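Local structure of putative alcohol dehydrogenase (Sinorhizobium meliloti, 4J6F) at residues 109-121 against 128-140. The protein probably acts as an alcohol dehydrogenase of the medium-chain family, oxidising alcohols with a nicotinamide cofactor. Numbering follows the deposited sequence.
Sequences IQGTDTVGHIVAV and ARIGERVMVDFSI
The imidazole of H117 has CA of R133 over one face, offset toward the rim, while G131 O lies at its edge, near the ring plane. The aliphatic part of R133 also lies against this ring, with CG 3.7 Å from H117 CE1. R133 CG stands anti to the backbone N (chi1 -165°), and bends further along the chain carry the guanidinium away from the ring. Outside the hairpin, D182 ties the two side chains together: its carboxylate accepts from H117 NE2 and forms a salt bridge with R133, whose NH2 also bonds to L180 O. Shortened to an alanine, H117 would no longer cover R133 CG, and D182 would probably lose its imidazole partner.

The R129 guanidinium has CD1 of I118 over one face, 3.7 Å from NH1. At its edge, in plane, R129 NH1 donates to E132 OE1 at 2.8 Å, within a salt bridge. Together with the bond from NH1 to A173 O, it probably holds the guanidinium in its orientation against the isoleucine. T112 CG2 approaches F138 CD2 to 3.3 Å, the two side chains lying side by side.

The segments form an antiparallel beta hairpin in the GroES-like domain. G116 and V134 make a hydrogen-bonded pair, with V134 N to G116 O at 2.8 Å. V136 N bonds to T114 O, and I118 N to E132 O. A type II turn from R129 to E132 leads into the second strand, and G131 N donates to I118 O at 2.8 Å. I118 CD1 also meets V134 CG1 at 4.0 Å, the two side chains crossing at about a right angle.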
loop_
_atom_site.group_PDB
_atom_site.type_symbol
_atom_site.label_atom_id
_atom_site.label_comp_id
_atom_site.label_asym_id
_atom_site.label_seq_id
_atom_site.Cartn_x
_atom_site.Cartn_y
_atom_site.Cartn_z
ATOM N N ILE A 109 4.437 32.136 11.638
ATOM C CA ILE A 109 3.490 31.821 12.683
ATOM C C ILE A 109 2.884 30.460 12.353
ATOM O O ILE A 109 2.233 30.298 11.315
ATOM C CB ILE A 109 2.358 32.869 12.767
ATOM C CG1 ILE A 109 2.936 34.245 13.096
ATOM C CG2 ILE A 109 1.310 32.440 13.801
ATOM C CD1 ILE A 109 2.042 35.406 12.726
ATOM N N GLN A 110 3.093 29.490 13.234
ATOM C CA GLN A 110 2.492 28.160 13.064
ATOM C C GLN A 110 1.036 28.122 13.612
ATOM O O GLN A 110 0.465 29.161 13.987
ATOM C CB GLN A 110 3.372 27.091 13.733
ATOM C CG GLN A 110 4.848 27.174 13.372
ATOM C CD GLN A 110 5.654 26.018 13.914
ATOM O OE1 GLN A 110 6.389 26.175 14.888
ATOM N NE2 GLN A 110 5.521 24.837 13.290
ATOM N N GLY A 111 0.442 26.931 13.662
ATOM C CA GLY A 111 -0.896 26.767 14.217
ATOM C C GLY A 111 -1.872 26.468 13.110
ATOM O O GLY A 111 -2.058 27.284 12.207
ATOM N N THR A 112 -2.434 25.267 13.146
ATOM C CA THR A 112 -3.335 24.785 12.114
ATOM C C THR A 112 -4.810 24.844 12.466
ATOM O O THR A 112 -5.632 25.187 11.636
ATOM C CB THR A 112 -2.996 23.335 11.739
ATOM O OG1 THR A 112 -2.794 22.575 12.926
ATOM C CG2 THR A 112 -1.740 23.283 10.941
ATOM N N ASP A 113 -5.138 24.498 13.699
ATOM C CA ASP A 113 -6.534 24.373 14.137
ATOM C C ASP A 113 -7.107 25.654 14.715
ATOM O O ASP A 113 -7.408 25.730 15.903
ATOM C CB ASP A 113 -6.662 23.244 15.147
ATOM C CG ASP A 113 -6.215 21.920 14.582
ATOM O OD1 ASP A 113 -6.193 21.797 13.340
ATOM O OD2 ASP A 113 -5.874 21.012 15.374
ATOM N N THR A 114 -7.276 26.649 13.856
ATOM C CA THR A 114 -7.633 27.995 14.288
ATOM C C THR A 114 -9.145 28.224 14.309
ATOM O O THR A 114 -9.862 27.890 13.354
ATOM C CB THR A 114 -6.957 29.037 13.384
ATOM O OG1 THR A 114 -5.557 28.749 13.308
ATOM C CG2 THR A 114 -7.133 30.428 13.927
ATOM N N VAL A 115 -9.622 28.788 15.413
ATOM C CA VAL A 115 -10.983 29.297 15.480
ATOM C C VAL A 115 -10.901 30.798 15.788
ATOM O O VAL A 115 -10.037 31.225 16.561
ATOM C CB VAL A 115 -11.824 28.557 16.554
ATOM C CG1 VAL A 115 -13.194 29.207 16.716
ATOM C CG2 VAL A 115 -11.989 27.089 16.201
ATOM N N GLY A 116 -11.788 31.594 15.188
ATOM C CA GLY A 116 -11.856 33.026 15.500
ATOM C C GLY A 116 -13.086 33.753 14.981
ATOM O O GLY A 116 -14.037 33.137 14.502
ATOM N N HIS A 117 -13.043 35.083 15.069
ATOM C CA HIS A 117 -14.141 35.965 14.646
ATOM C C HIS A 117 -13.674 36.892 13.519
ATOM O O HIS A 117 -12.651 37.567 13.643
ATOM C CB HIS A 117 -14.669 36.748 15.850
ATOM C CG HIS A 117 -15.267 35.866 16.902
ATOM N ND1 HIS A 117 -16.628 35.760 17.104
ATOM C CD2 HIS A 117 -14.690 34.998 17.771
ATOM C CE1 HIS A 117 -16.862 34.887 18.071
ATOM N NE2 HIS A 117 -15.703 34.405 18.488
ATOM N N ILE A 118 -14.399 36.892 12.405
ATOM C CA ILE A 118 -14.035 37.733 11.277
ATOM C C ILE A 118 -14.213 39.182 11.689
ATOM O O ILE A 118 -15.301 39.576 12.093
ATOM C CB ILE A 118 -14.918 37.451 10.052
ATOM C CG1 ILE A 118 -14.814 35.971 9.648
ATOM C CG2 ILE A 118 -14.546 38.389 8.906
ATOM C CD1 ILE A 118 -15.481 35.643 8.337
ATOM N N VAL A 119 -13.150 39.971 11.596
ATOM C CA VAL A 119 -13.210 41.373 11.999
ATOM C C VAL A 119 -13.011 42.343 10.838
ATOM O O VAL A 119 -13.364 43.507 10.941
ATOM C CB VAL A 119 -12.197 41.697 13.122
ATOM C CG1 VAL A 119 -12.577 40.993 14.410
ATOM C CG2 VAL A 119 -10.782 41.313 12.716
ATOM N N ALA A 120 -12.420 41.869 9.747
ATOM C CA ALA A 120 -12.150 42.692 8.578
ATOM C C ALA A 120 -12.301 41.813 7.353
ATOM O O ALA A 120 -12.099 40.590 7.435
ATOM C CB ALA A 120 -10.743 43.256 8.638
ATOM N N VAL A 121 -12.645 42.421 6.220
ATOM C CA VAL A 121 -12.706 41.668 4.975
ATOM C C VAL A 121 -12.001 42.365 3.815
ATOM O O VAL A 121 -11.949 43.580 3.764
ATOM C CB VAL A 121 -14.155 41.295 4.586
ATOM C CG1 VAL A 121 -14.883 40.674 5.766
ATOM C CG2 VAL A 121 -14.918 42.503 4.067
ATOM N N ALA A 128 -20.998 41.575 5.156
ATOM C CA ALA A 128 -21.987 41.003 6.081
ATOM C C ALA A 128 -21.405 39.876 6.916
ATOM O O ALA A 128 -21.974 39.508 7.946
ATOM C CB ALA A 128 -23.187 40.489 5.309
ATOM N N ARG A 129 -20.286 39.321 6.446
ATOM C CA ARG A 129 -19.576 38.234 7.109
ATOM C C ARG A 129 -18.923 38.662 8.429
ATOM O O ARG A 129 -18.676 37.832 9.306
ATOM C CB ARG A 129 -18.506 37.669 6.171
ATOM C CG ARG A 129 -19.032 36.805 5.027
ATOM C CD ARG A 129 -18.950 35.339 5.395
ATOM N NE ARG A 129 -17.767 34.692 4.836
ATOM C CZ ARG A 129 -17.125 33.664 5.393
ATOM N NH1 ARG A 129 -17.512 33.158 6.562
ATOM N NH2 ARG A 129 -16.072 33.148 4.780
ATOM N N ILE A 130 -18.637 39.954 8.572
ATOM C CA ILE A 130 -18.006 40.440 9.785
ATOM C C ILE A 130 -18.821 40.003 10.997
ATOM O O ILE A 130 -20.049 40.022 10.972
ATOM C CB ILE A 130 -17.799 41.961 9.738
ATOM C CG1 ILE A 130 -16.565 42.286 8.896
ATOM C CG2 ILE A 130 -17.643 42.541 11.139
ATOM C CD1 ILE A 130 -16.505 43.721 8.419
ATOM N N GLY A 131 -18.125 39.563 12.036
ATOM C CA GLY A 131 -18.770 39.164 13.284
ATOM C C GLY A 131 -19.014 37.675 13.427
ATOM O O GLY A 131 -19.375 37.217 14.511
ATOM N N GLU A 132 -18.821 36.927 12.337
ATOM C CA GLU A 132 -19.045 35.489 12.322
ATOM C C GLU A 132 -17.970 34.730 13.085
ATOM O O GLU A 132 -16.801 35.122 13.079
ATOM C CB GLU A 132 -19.090 34.979 10.894
ATOM C CG GLU A 132 -20.469 35.014 10.282
ATOM C CD GLU A 132 -20.449 34.818 8.776
ATOM O OE1 GLU A 132 -19.471 34.242 8.243
ATOM O OE2 GLU A 132 -21.417 35.250 8.121
ATOM N N ARG A 133 -18.386 33.648 13.739
ATOM C CA ARG A 133 -17.484 32.742 14.431
ATOM C C ARG A 133 -17.120 31.636 13.441
ATOM O O ARG A 133 -17.984 30.865 12.997
ATOM C CB ARG A 133 -18.160 32.189 15.689
ATOM C CG ARG A 133 -17.230 31.514 16.688
ATOM C CD ARG A 133 -17.032 30.022 16.396
ATOM N NE ARG A 133 -18.276 29.228 16.345
ATOM C CZ ARG A 133 -18.748 28.474 17.341
ATOM N NH1 ARG A 133 -19.881 27.795 17.171
ATOM N NH2 ARG A 133 -18.094 28.384 18.498
ATOM N N VAL A 134 -15.845 31.578 13.073
ATOM C CA VAL A 134 -15.393 30.616 12.077
ATOM C C VAL A 134 -14.348 29.611 12.560
ATOM O O VAL A 134 -13.469 29.919 13.373
ATOM C CB VAL A 134 -14.882 31.293 10.790
ATOM C CG1 VAL A 134 -16.008 32.064 10.122
ATOM C CG2 VAL A 134 -13.677 32.183 11.069
HETATM N N MSE A 135 -14.484 28.398 12.041
HETATM C CA MSE A 135 -13.463 27.382 12.133
HETATM C C MSE A 135 -12.718 27.412 10.834
HETATM O O MSE A 135 -13.321 27.267 9.771
HETATM C CB MSE A 135 -14.179 26.059 12.268
HETATM C CG MSE A 135 -13.204 24.952 12.627
HETATM SE SE MSE A 135 -14.174 23.262 12.392
HETATM C CE MSE A 135 -12.808 22.296 11.358
ATOM N N VAL A 136 -11.405 27.621 10.911
ATOM C CA VAL A 136 -10.539 27.661 9.737
ATOM C C VAL A 136 -10.256 26.263 9.182
ATOM O O VAL A 136 -9.873 25.357 9.929
ATOM C CB VAL A 136 -9.193 28.311 10.089
ATOM C CG1 VAL A 136 -8.188 28.131 8.963
ATOM C CG2 VAL A 136 -9.385 29.782 10.403
ATOM N N ASP A 137 -10.438 26.088 7.877
ATOM C CA ASP A 137 -9.906 24.912 7.199
ATOM C C ASP A 137 -8.457 25.238 6.856
ATOM O O ASP A 137 -8.192 26.098 6.024
ATOM C CB ASP A 137 -10.701 24.605 5.932
ATOM C CG ASP A 137 -10.053 23.525 5.074
ATOM O OD1 ASP A 137 -8.982 22.988 5.447
ATOM O OD2 ASP A 137 -10.626 23.211 4.013
ATOM N N PHE A 138 -7.521 24.554 7.495
ATOM C CA PHE A 138 -6.108 24.887 7.343
ATOM C C PHE A 138 -5.528 24.575 5.946
ATOM O O PHE A 138 -4.408 24.993 5.638
ATOM C CB PHE A 138 -5.267 24.253 8.483
ATOM C CG PHE A 138 -4.963 22.781 8.302
ATOM C CD1 PHE A 138 -5.975 21.853 8.022
ATOM C CD2 PHE A 138 -3.660 22.312 8.433
ATOM C CE1 PHE A 138 -5.689 20.500 7.872
ATOM C CE2 PHE A 138 -3.365 20.950 8.284
ATOM C CZ PHE A 138 -4.384 20.042 8.011
ATOM N N SER A 139 -6.286 23.865 5.105
ATOM C CA SER A 139 -5.761 23.358 3.825
ATOM C C SER A 139 -5.497 24.428 2.791
ATOM O O SER A 139 -6.324 25.315 2.597
ATOM C CB SER A 139 -6.720 22.363 3.207
ATOM O OG SER A 139 -7.028 21.340 4.120
ATOM N N ILE A 140 -4.337 24.350 2.138
ATOM C CA ILE A 140 -4.108 25.067 0.880
ATOM C C ILE A 140 -4.101 23.977 -0.179
ATOM O O ILE A 140 -3.201 23.161 -0.210
ATOM C CB ILE A 140 -2.774 25.833 0.861
ATOM C CG1 ILE A 140 -2.666 26.735 2.081
ATOM C CG2 ILE A 140 -2.636 26.644 -0.416
ATOM C CD1 ILE A 140 -1.235 27.127 2.398
#